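Local coordinates for gingipain R (PDB 1CVR), which cleaves peptide bonds after arginine as a bacterial cysteine proteinase with a caspase-like fold, at residues A[230-236]-A[265-271]; A[348-354]-A[417-423]. All coordinates share one frame; numbering follows the deposited sequence.

Interaction 1 of 2, residues A[230-236]-A[265-271]; sequences LTNSNQL and KDGKPTG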
ATOM      1  N   LEU A 230       0.398  21.293   4.445  1.00 16.85           N
ATOM      2  CA  LEU A 230       0.750  20.583   3.215  1.00 17.25           C
ATOM      3  C   LEU A 230      -0.209  20.911   2.079  1.00 17.03           C
ATOM      4  O   LEU A 230      -1.429  20.968   2.261  1.00 17.55           O
ATOM      5  CB  LEU A 230       0.751  19.053   3.441  1.00 15.14           C
ATOM      6  CG  LEU A 230       1.606  18.517   4.599  1.00 16.27           C
ATOM      7  CD1 LEU A 230       1.482  16.979   4.673  1.00 18.58           C
ATOM      8  CD2 LEU A 230       3.042  18.931   4.399  1.00 13.47           C
ATOM      9  N   THR A 231       0.350  21.108   0.894  1.00 17.28           N
ATOM     10  CA  THR A 231      -0.456  21.416  -0.273  1.00 17.73           C
ATOM     11  C   THR A 231      -0.040  20.530  -1.449  1.00 17.67           C
ATOM     12  O   THR A 231      -0.173  20.922  -2.614  1.00 17.69           O
ATOM     13  CB  THR A 231      -0.286  22.893  -0.663  1.00 17.05           C
ATOM     14  OG1 THR A 231       1.082  23.141  -0.981  1.00 16.97           O
ATOM     15  CG2 THR A 231      -0.683  23.792   0.501  1.00 19.98           C
ATOM     16  N   ASN A 232       0.452  19.331  -1.146  1.00 16.16           N
ATOM     17  CA  ASN A 232       0.887  18.410  -2.190  1.00 14.73           C
ATOM     18  C   ASN A 232      -0.327  17.644  -2.746  1.00 15.64           C
ATOM     19  O   ASN A 232      -0.421  16.422  -2.645  1.00 14.60           O
ATOM     20  CB  ASN A 232       1.979  17.465  -1.634  1.00 13.22           C
ATOM     21  CG  ASN A 232       1.483  16.560  -0.519  1.00 14.79           C
ATOM     22  OD1 ASN A 232       0.767  16.999   0.389  1.00 13.51           O
ATOM     23  ND2 ASN A 232       1.894  15.287  -0.561  1.00 13.26           N
ATOM     24  N   SER A 233      -1.255  18.400  -3.331  1.00 15.40           N
ATOM     25  CA  SER A 233      -2.497  17.872  -3.892  1.00 16.68           C
ATOM     26  C   SER A 233      -2.275  16.733  -4.862  1.00 15.93           C
ATOM     27  O   SER A 233      -1.774  16.949  -5.947  1.00 16.39           O
ATOM     28  CB  SER A 233      -3.259  18.992  -4.597  1.00 18.21           C
ATOM     29  OG  SER A 233      -3.632  19.986  -3.660  1.00 22.27           O
ATOM     30  N   ASN A 234      -2.680  15.530  -4.471  1.00 14.91           N
ATOM     31  CA  ASN A 234      -2.495  14.342  -5.304  1.00 17.25           C
ATOM     32  C   ASN A 234      -1.063  14.126  -5.825  1.00 16.45           C
ATOM     33  O   ASN A 234      -0.861  13.575  -6.907  1.00 16.50           O
ATOM     34  CB  ASN A 234      -3.503  14.299  -6.477  1.00 16.66           C
ATOM     35  CG  ASN A 234      -4.839  13.693  -6.068  1.00 19.90           C
ATOM     36  OD1 ASN A 234      -4.879  12.693  -5.343  1.00 18.76           O
ATOM     37  ND2 ASN A 234      -5.934  14.271  -6.545  1.00 18.91           N
ATOM     38  N   GLN A 235      -0.079  14.578  -5.048  1.00 15.21           N
ATOM     39  CA  GLN A 235       1.332  14.358  -5.352  1.00 14.12           C
ATOM     40  C   GLN A 235       1.775  13.727  -4.022  1.00 14.87           C
ATOM     41  O   GLN A 235       2.458  14.344  -3.199  1.00 13.78           O
ATOM     42  CB  GLN A 235       2.042  15.679  -5.633  1.00 16.99           C
ATOM     43  CG  GLN A 235       1.474  16.391  -6.859  1.00 21.96           C
ATOM     44  CD  GLN A 235       2.321  17.561  -7.327  1.00 25.04           C
ATOM     45  OE1 GLN A 235       2.056  18.145  -8.377  1.00 28.30           O
ATOM     46  NE2 GLN A 235       3.338  17.907  -6.560  1.00 25.54           N
ATOM     47  N   LEU A 236       1.354  12.479  -3.835  1.00 14.34           N
ATOM     48  CA  LEU A 236       1.556  11.754  -2.576  1.00 15.19           C
ATOM     49  C   LEU A 236       2.598  10.652  -2.498  1.00 13.45           C
ATOM     50  O   LEU A 236       2.580   9.706  -3.284  1.00 14.37           O
ATOM     51  CB  LEU A 236       0.221  11.140  -2.147  1.00 13.03           C
ATOM     52  CG  LEU A 236      -1.030  12.016  -2.223  1.00 16.92           C
ATOM     53  CD1 LEU A 236      -2.261  11.171  -1.894  1.00 17.75           C
ATOM     54  CD2 LEU A 236      -0.907  13.188  -1.263  1.00 15.84           C
ATOM     55  N   LYS A 265      -6.928  19.276   1.396  1.00 24.97           N
ATOM     56  CA  LYS A 265      -6.831  20.718   1.192  1.00 27.16           C
ATOM     57  C   LYS A 265      -7.845  21.057   0.112  1.00 26.98           C
ATOM     58  O   LYS A 265      -7.741  20.591  -1.025  1.00 23.26           O
ATOM     59  CB  LYS A 265      -5.424  21.102   0.734  1.00 29.57           C
ATOM     60  CG  LYS A 265      -5.195  22.598   0.555  1.00 33.64           C
ATOM     61  CD  LYS A 265      -5.248  23.347   1.869  1.00 34.82           C
ATOM     62  CE  LYS A 265      -4.990  24.840   1.649  1.00 37.85           C
ATOM     63  NZ  LYS A 265      -3.704  25.081   0.935  1.00 38.61           N
ATOM     64  N   ASP A 266      -8.846  21.848   0.486  1.00 29.74           N
ATOM     65  CA  ASP A 266      -9.903  22.246  -0.434  1.00 29.78           C
ATOM     66  C   ASP A 266     -10.436  21.060  -1.233  1.00 29.73           C
ATOM     67  O   ASP A 266     -10.499  21.092  -2.464  1.00 28.89           O
ATOM     68  CB  ASP A 266      -9.394  23.352  -1.365  1.00 34.61           C
ATOM     69  CG  ASP A 266      -9.037  24.626  -0.604  1.00 36.96           C
ATOM     70  OD1 ASP A 266      -9.912  25.126   0.130  1.00 40.52           O
ATOM     71  OD2 ASP A 266      -7.895  25.128  -0.728  1.00 40.86           O
ATOM     72  N   GLY A 267     -10.804  20.002  -0.509  1.00 29.44           N
ATOM     73  CA  GLY A 267     -11.360  18.807  -1.127  1.00 27.55           C
ATOM     74  C   GLY A 267     -10.414  17.890  -1.881  1.00 26.86           C
ATOM     75  O   GLY A 267     -10.865  16.930  -2.498  1.00 26.95           O
ATOM     76  N   LYS A 268      -9.113  18.168  -1.853  1.00 25.07           N
ATOM     77  CA  LYS A 268      -8.148  17.317  -2.561  1.00 24.52           C
ATOM     78  C   LYS A 268      -7.218  16.642  -1.549  1.00 22.43           C
ATOM     79  O   LYS A 268      -6.865  17.243  -0.541  1.00 18.32           O
ATOM     80  CB  LYS A 268      -7.298  18.143  -3.540  1.00 27.53           C
ATOM     81  CG  LYS A 268      -8.074  18.845  -4.661  1.00 31.64           C
ATOM     82  CD  LYS A 268      -8.840  17.845  -5.518  1.00 36.38           C
ATOM     83  CE  LYS A 268      -9.565  18.526  -6.682  1.00 39.99           C
ATOM     84  NZ  LYS A 268      -8.624  19.132  -7.677  1.00 41.46           N
ATOM     85  N   PRO A 269      -6.803  15.386  -1.821  1.00 20.20           N
ATOM     86  CA  PRO A 269      -5.912  14.630  -0.929  1.00 18.05           C
ATOM     87  C   PRO A 269      -4.498  15.217  -0.832  1.00 17.03           C
ATOM     88  O   PRO A 269      -3.882  15.540  -1.847  1.00 14.75           O
ATOM     89  CB  PRO A 269      -5.885  13.241  -1.579  1.00 17.83           C
ATOM     90  CG  PRO A 269      -7.205  13.197  -2.363  1.00 19.92           C
ATOM     91  CD  PRO A 269      -7.132  14.563  -2.996  1.00 19.60           C
ATOM     92  N   THR A 270      -3.998  15.363   0.394  1.00 16.67           N
ATOM     93  CA  THR A 270      -2.647  15.848   0.611  1.00 14.37           C
ATOM     94  C   THR A 270      -2.056  14.834   1.581  1.00 13.91           C
ATOM     95  O   THR A 270      -2.750  13.922   2.015  1.00 14.10           O
ATOM     96  CB  THR A 270      -2.604  17.255   1.241  1.00 14.97           C
ATOM     97  OG1 THR A 270      -3.425  17.274   2.414  1.00 15.93           O
ATOM     98  CG2 THR A 270      -3.081  18.298   0.261  1.00 14.83           C
ATOM     99  N   GLY A 271      -0.784  14.978   1.911  1.00 13.63           N
ATOM    100  CA  GLY A 271      -0.169  14.034   2.829  1.00 13.60           C
ATOM    101  C   GLY A 271       0.426  12.823   2.133  1.00 13.08           C
ATOM    102  O   GLY A 271       1.224  12.978   1.202  1.00 13.04           O
TER
HETATM  103  O   HOH W   1      -2.813  19.618   4.037  1.00 18.63           O
HETATM  104  O   HOH W   2      -5.896  21.193  -2.925  1.00 44.88           O

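Interaction 2 of 2, residues A[348-354]-A[417-423]; sequences TLVPTEM and VVGYNKV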
ATOM      1  N   THR A 348       7.376   4.290  -8.743  1.00 15.49           N
ATOM      2  CA  THR A 348       8.684   4.779  -8.328  1.00 15.18           C
ATOM      3  C   THR A 348       9.230   5.893  -9.226  1.00 16.70           C
ATOM      4  O   THR A 348       9.941   6.771  -8.750  1.00 18.24           O
ATOM      5  CB  THR A 348       9.724   3.640  -8.311  1.00 15.65           C
ATOM      6  OG1 THR A 348       9.696   2.951  -9.571  1.00 15.13           O
ATOM      7  CG2 THR A 348       9.430   2.661  -7.166  1.00 16.31           C
ATOM      8  N   LEU A 349       8.900   5.857 -10.516  1.00 15.28           N
ATOM      9  CA  LEU A 349       9.405   6.856 -11.454  1.00 16.90           C
ATOM     10  C   LEU A 349       8.278   7.464 -12.270  1.00 15.13           C
ATOM     11  O   LEU A 349       7.145   6.997 -12.207  1.00 15.93           O
ATOM     12  CB  LEU A 349      10.426   6.203 -12.399  1.00 16.02           C
ATOM     13  CG  LEU A 349      11.588   5.443 -11.743  1.00 18.07           C
ATOM     14  CD1 LEU A 349      12.389   4.658 -12.802  1.00 19.11           C
ATOM     15  CD2 LEU A 349      12.472   6.436 -11.001  1.00 19.09           C
ATOM     16  N   VAL A 350       8.583   8.522 -13.018  1.00 15.70           N
ATOM     17  CA  VAL A 350       7.580   9.155 -13.871  1.00 16.02           C
ATOM     18  C   VAL A 350       7.230   8.040 -14.854  1.00 16.65           C
ATOM     19  O   VAL A 350       8.114   7.420 -15.436  1.00 16.18           O
ATOM     20  CB  VAL A 350       8.165  10.365 -14.619  1.00 17.39           C
ATOM     21  CG1 VAL A 350       7.103  10.970 -15.538  1.00 16.97           C
ATOM     22  CG2 VAL A 350       8.650  11.400 -13.621  1.00 17.05           C
ATOM     23  N   PRO A 351       5.935   7.765 -15.046  1.00 17.62           N
ATOM     24  CA  PRO A 351       5.544   6.690 -15.960  1.00 19.10           C
ATOM     25  C   PRO A 351       5.720   6.946 -17.454  1.00 21.46           C
ATOM     26  O   PRO A 351       5.825   8.090 -17.898  1.00 20.60           O
ATOM     27  CB  PRO A 351       4.074   6.487 -15.604  1.00 17.78           C
ATOM     28  CG  PRO A 351       3.637   7.913 -15.399  1.00 19.38           C
ATOM     29  CD  PRO A 351       4.737   8.375 -14.441  1.00 14.86           C
ATOM     30  N   THR A 352       5.752   5.861 -18.217  1.00 20.67           N
ATOM     31  CA  THR A 352       5.817   5.971 -19.663  1.00 24.35           C
ATOM     32  C   THR A 352       4.467   5.434 -20.148  1.00 26.30           C
ATOM     33  O   THR A 352       3.693   4.867 -19.357  1.00 23.97           O
ATOM     34  CB  THR A 352       6.957   5.148 -20.242  1.00 24.02           C
ATOM     35  OG1 THR A 352       6.860   3.809 -19.767  1.00 22.39           O
ATOM     36  CG2 THR A 352       8.306   5.754 -19.832  1.00 25.54           C
ATOM     37  N   GLU A 353       4.151   5.628 -21.423  1.00 26.93           N
ATOM     38  CA  GLU A 353       2.873   5.147 -21.907  1.00 30.07           C
ATOM     39  C   GLU A 353       3.007   3.778 -22.546  1.00 30.15           C
ATOM     40  O   GLU A 353       4.106   3.332 -22.871  1.00 29.94           O
ATOM     41  CB  GLU A 353       2.249   6.145 -22.891  1.00 32.87           C
ATOM     42  CG  GLU A 353       2.108   7.546 -22.326  1.00 37.18           C
ATOM     43  CD  GLU A 353       1.180   8.418 -23.138  1.00 41.12           C
ATOM     44  OE1 GLU A 353      -0.052   8.234 -23.040  1.00 44.49           O
ATOM     45  OE2 GLU A 353       1.676   9.282 -23.887  1.00 45.04           O
ATOM     46  N   MET A 354       1.875   3.102 -22.685  1.00 30.34           N
ATOM     47  CA  MET A 354       1.829   1.779 -23.290  1.00 30.60           C
ATOM     48  C   MET A 354       1.076   1.853 -24.609  1.00 30.65           C
ATOM     49  O   MET A 354       0.172   2.670 -24.776  1.00 29.95           O
ATOM     50  CB  MET A 354       1.096   0.789 -22.383  1.00 30.04           C
ATOM     51  CG  MET A 354       1.806   0.430 -21.113  1.00 28.42           C
ATOM     52  SD  MET A 354       0.831  -0.763 -20.208  1.00 25.46           S
ATOM     53  CE  MET A 354      -0.595   0.200 -19.764  1.00 24.13           C
ATOM     54  N   VAL A 417      -6.161  -1.510 -18.681  1.00 14.40           N
ATOM     55  CA  VAL A 417      -4.833  -2.098 -18.738  1.00 15.50           C
ATOM     56  C   VAL A 417      -3.890  -1.317 -17.812  1.00 15.92           C
ATOM     57  O   VAL A 417      -3.730  -0.110 -17.964  1.00 14.36           O
ATOM     58  CB  VAL A 417      -4.243  -2.045 -20.171  1.00 16.33           C
ATOM     59  CG1 VAL A 417      -2.968  -2.889 -20.234  1.00 17.68           C
ATOM     60  CG2 VAL A 417      -5.275  -2.526 -21.191  1.00 15.27           C
ATOM     61  N   VAL A 418      -3.282  -2.004 -16.852  1.00 16.83           N
ATOM     62  CA  VAL A 418      -2.347  -1.348 -15.931  1.00 17.85           C
ATOM     63  C   VAL A 418      -0.984  -1.998 -16.090  1.00 18.67           C
ATOM     64  O   VAL A 418      -0.887  -3.141 -16.545  1.00 18.30           O
ATOM     65  CB  VAL A 418      -2.798  -1.469 -14.435  1.00 17.76           C
ATOM     66  CG1 VAL A 418      -4.187  -0.835 -14.250  1.00 16.35           C
ATOM     67  CG2 VAL A 418      -2.801  -2.919 -14.003  1.00 16.95           C
ATOM     68  N   GLY A 419       0.067  -1.263 -15.739  1.00 18.52           N
ATOM     69  CA  GLY A 419       1.410  -1.802 -15.845  1.00 17.23           C
ATOM     70  C   GLY A 419       2.327  -1.049 -14.906  1.00 17.10           C
ATOM     71  O   GLY A 419       2.074   0.111 -14.596  1.00 15.70           O
ATOM     72  N   TYR A 420       3.382  -1.708 -14.443  1.00 17.78           N
ATOM     73  CA  TYR A 420       4.337  -1.080 -13.533  1.00 17.49           C
ATOM     74  C   TYR A 420       4.983   0.183 -14.140  1.00 18.34           C
ATOM     75  O   TYR A 420       5.622   0.117 -15.199  1.00 16.04           O
ATOM     76  CB  TYR A 420       5.418  -2.088 -13.159  1.00 18.98           C
ATOM     77  CG  TYR A 420       6.518  -1.521 -12.285  1.00 18.32           C
ATOM     78  CD1 TYR A 420       6.241  -1.040 -10.998  1.00 19.04           C
ATOM     79  CD2 TYR A 420       7.834  -1.451 -12.750  1.00 17.74           C
ATOM     80  CE1 TYR A 420       7.259  -0.498 -10.191  1.00 18.33           C
ATOM     81  CE2 TYR A 420       8.861  -0.910 -11.952  1.00 18.13           C
ATOM     82  CZ  TYR A 420       8.564  -0.436 -10.678  1.00 18.67           C
ATOM     83  OH  TYR A 420       9.568   0.121  -9.907  1.00 19.48           O
ATOM     84  N   ASN A 421       4.823   1.318 -13.447  1.00 16.83           N
ATOM     85  CA  ASN A 421       5.356   2.605 -13.893  1.00 17.33           C
ATOM     86  C   ASN A 421       4.830   2.957 -15.291  1.00 19.41           C
ATOM     87  O   ASN A 421       5.544   3.539 -16.110  1.00 19.18           O
ATOM     88  CB  ASN A 421       6.896   2.591 -13.897  1.00 18.02           C
ATOM     89  CG  ASN A 421       7.501   2.915 -12.534  1.00 16.74           C
ATOM     90  OD1 ASN A 421       8.685   2.679 -12.303  1.00 20.06           O
ATOM     91  ND2 ASN A 421       6.695   3.491 -11.640  1.00 11.63           N
ATOM     92  N   LYS A 422       3.575   2.605 -15.542  1.00 19.26           N
ATOM     93  CA  LYS A 422       2.928   2.888 -16.816  1.00 19.79           C
ATOM     94  C   LYS A 422       1.682   3.720 -16.599  1.00 19.67           C
ATOM     95  O   LYS A 422       1.103   3.731 -15.505  1.00 17.27           O
ATOM     96  CB  LYS A 422       2.530   1.586 -17.515  1.00 20.57           C
ATOM     97  CG  LYS A 422       3.700   0.709 -17.919  1.00 21.96           C
ATOM     98  CD  LYS A 422       4.510   1.406 -18.994  1.00 25.36           C
ATOM     99  CE  LYS A 422       5.652   0.548 -19.493  1.00 27.88           C
ATOM    100  NZ  LYS A 422       6.323   1.214 -20.672  1.00 32.35           N
ATOM    101  N   VAL A 423       1.268   4.426 -17.648  1.00 19.44           N
ATOM    102  CA  VAL A 423       0.059   5.214 -17.564  1.00 18.69           C
ATOM    103  C   VAL A 423      -1.079   4.244 -17.848  1.00 20.64           C
ATOM    104  O   VAL A 423      -1.058   3.519 -18.847  1.00 19.40           O
ATOM    105  CB  VAL A 423       0.034   6.355 -18.596  1.00 19.90           C
ATOM    106  CG1 VAL A 423      -1.335   7.086 -18.538  1.00 18.80           C
ATOM    107  CG2 VAL A 423       1.163   7.334 -18.299  1.00 15.73           C
TER
HETATM  108  O   HOH W   3       8.285   2.965 -17.575  1.00 26.07           O
HETATM  109  O   HOH W   4      -0.225   4.075 -21.377  1.00 25.43           O

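Interaction 1 of 2, residues A[230-236]-A[265-271]
Asn232 meets Gly271 with both ends of its amide. OD1 of Asn232 accepts from Gly271 N at 3.0 Å, and ND2 of Asn232 gives a hydrogen to Gly271 O, also at 3.0 Å. The second bond lies in the amide plane of Asn232 and falls on a lone pair of the carbonyl. ND2 also donates to Gln235 O, which is tilted from the amide plane. Three bonds thus fix the rotation of this buried amide. CG of Asn232 stands between its own backbone N and carbonyl carbon (chi1 64°), and from there the amide reaches the glycine.

The Asn232 amide slants across the Thr270 side chain, with Asn232 OD1 3.5 Å from Thr270 CB. Leu236 CD2 lies 3.3 Å from Gly271 O. Leu236 CD1 makes a looser apolar contact with Pro269 CB at 4.2 Å, the two side chains meeting at about a right angle. The Asn234 amide rests against CG and CD of the same proline. Asn234 N donates to Pro269 O at 2.9 Å, an almost straight bond. Water 1 joins Leu230 O to Thr270 OG1, and water 2 joins Ser233 OG to Lys265 O.

The contact ties the loop before strand 238-242 to the small hairpin of strands 264-265 and 268-269, which follows helix 256-262. Helix 118-133 touches Asn234, Leu236 and Pro269, while helix 192-201 packs on Leu230 and Asn232.

Interaction 2 of 2, residues A[348-354]-A[417-423]
Lys422 runs its side chain between Thr352 and Met354. Lys422 CB lies 3.8 Å from Met354 CG. Lys422 CG lies 3.7 Å from Met354 CG and also rests against the sulfur, SD. The chain bends at chi2 (-66°), which carries Lys422 CD to 3.6 Å from Met354 CG. CD and CE also pass close to Thr352 OG1. At the tip, NZ of Lys422 donates to Thr352 OG1 at 2.8 Å. The aliphatic part of the lysine is thus packed on the methionine while its ammonium group is held by a hydroxyl. Water 3 joins that hydroxyl to Asn421 O.

The methionine continues past the lysine. Met354 CE sits 3.9 Å from Val417 CG1 and also approaches the carbonyl oxygens of Val417 and Val423. Water 4 links Met354 N to Val423 O. Pro351 CG packs against Val423 CG2 at 3.9 Å.

The backbones meet around Thr352. Thr352 N donates to Asn421 O at 3.1 Å, and Thr352 O accepts from Val423 N at 3.0 Å. These bonds frame a single bridge between Thr352 and Lys422. Farther along, Thr348 OG1 donates to Tyr420 OH, which is also hydrogen-bonded to Tyr177. Arg308 makes a cation-pi contact with the tyrosine ring.

Gly419 to Lys422 form a type II beta turn, within the loop that joins strands 412-418 and 425-431. This is a turn between neighbouring antiparallel strands of the Ig-like domain, bridged to the loop between strands 336-339 and 356-357.

How the interactions relate
Interaction 1 closes before interaction 2 opens along the chain. Their centres are about 22 Å apart, and their nearest atoms are about 9 Å apart without touching. Interaction 1 lies within the peptidase family C25 range and joins two connections of the caspase-like part. Interaction 2 lies in the C-terminal Ig-like range and joins the loop after strand 336-339 to the turn after strand 412-418. Interaction 1 has a beta turn on both segments, and interaction 2 has one on 417-423. The side chain of Asn234 lies about 4 Å from a bound zinc ion, and that of Val423 about 12 Å from a bound zinc ion.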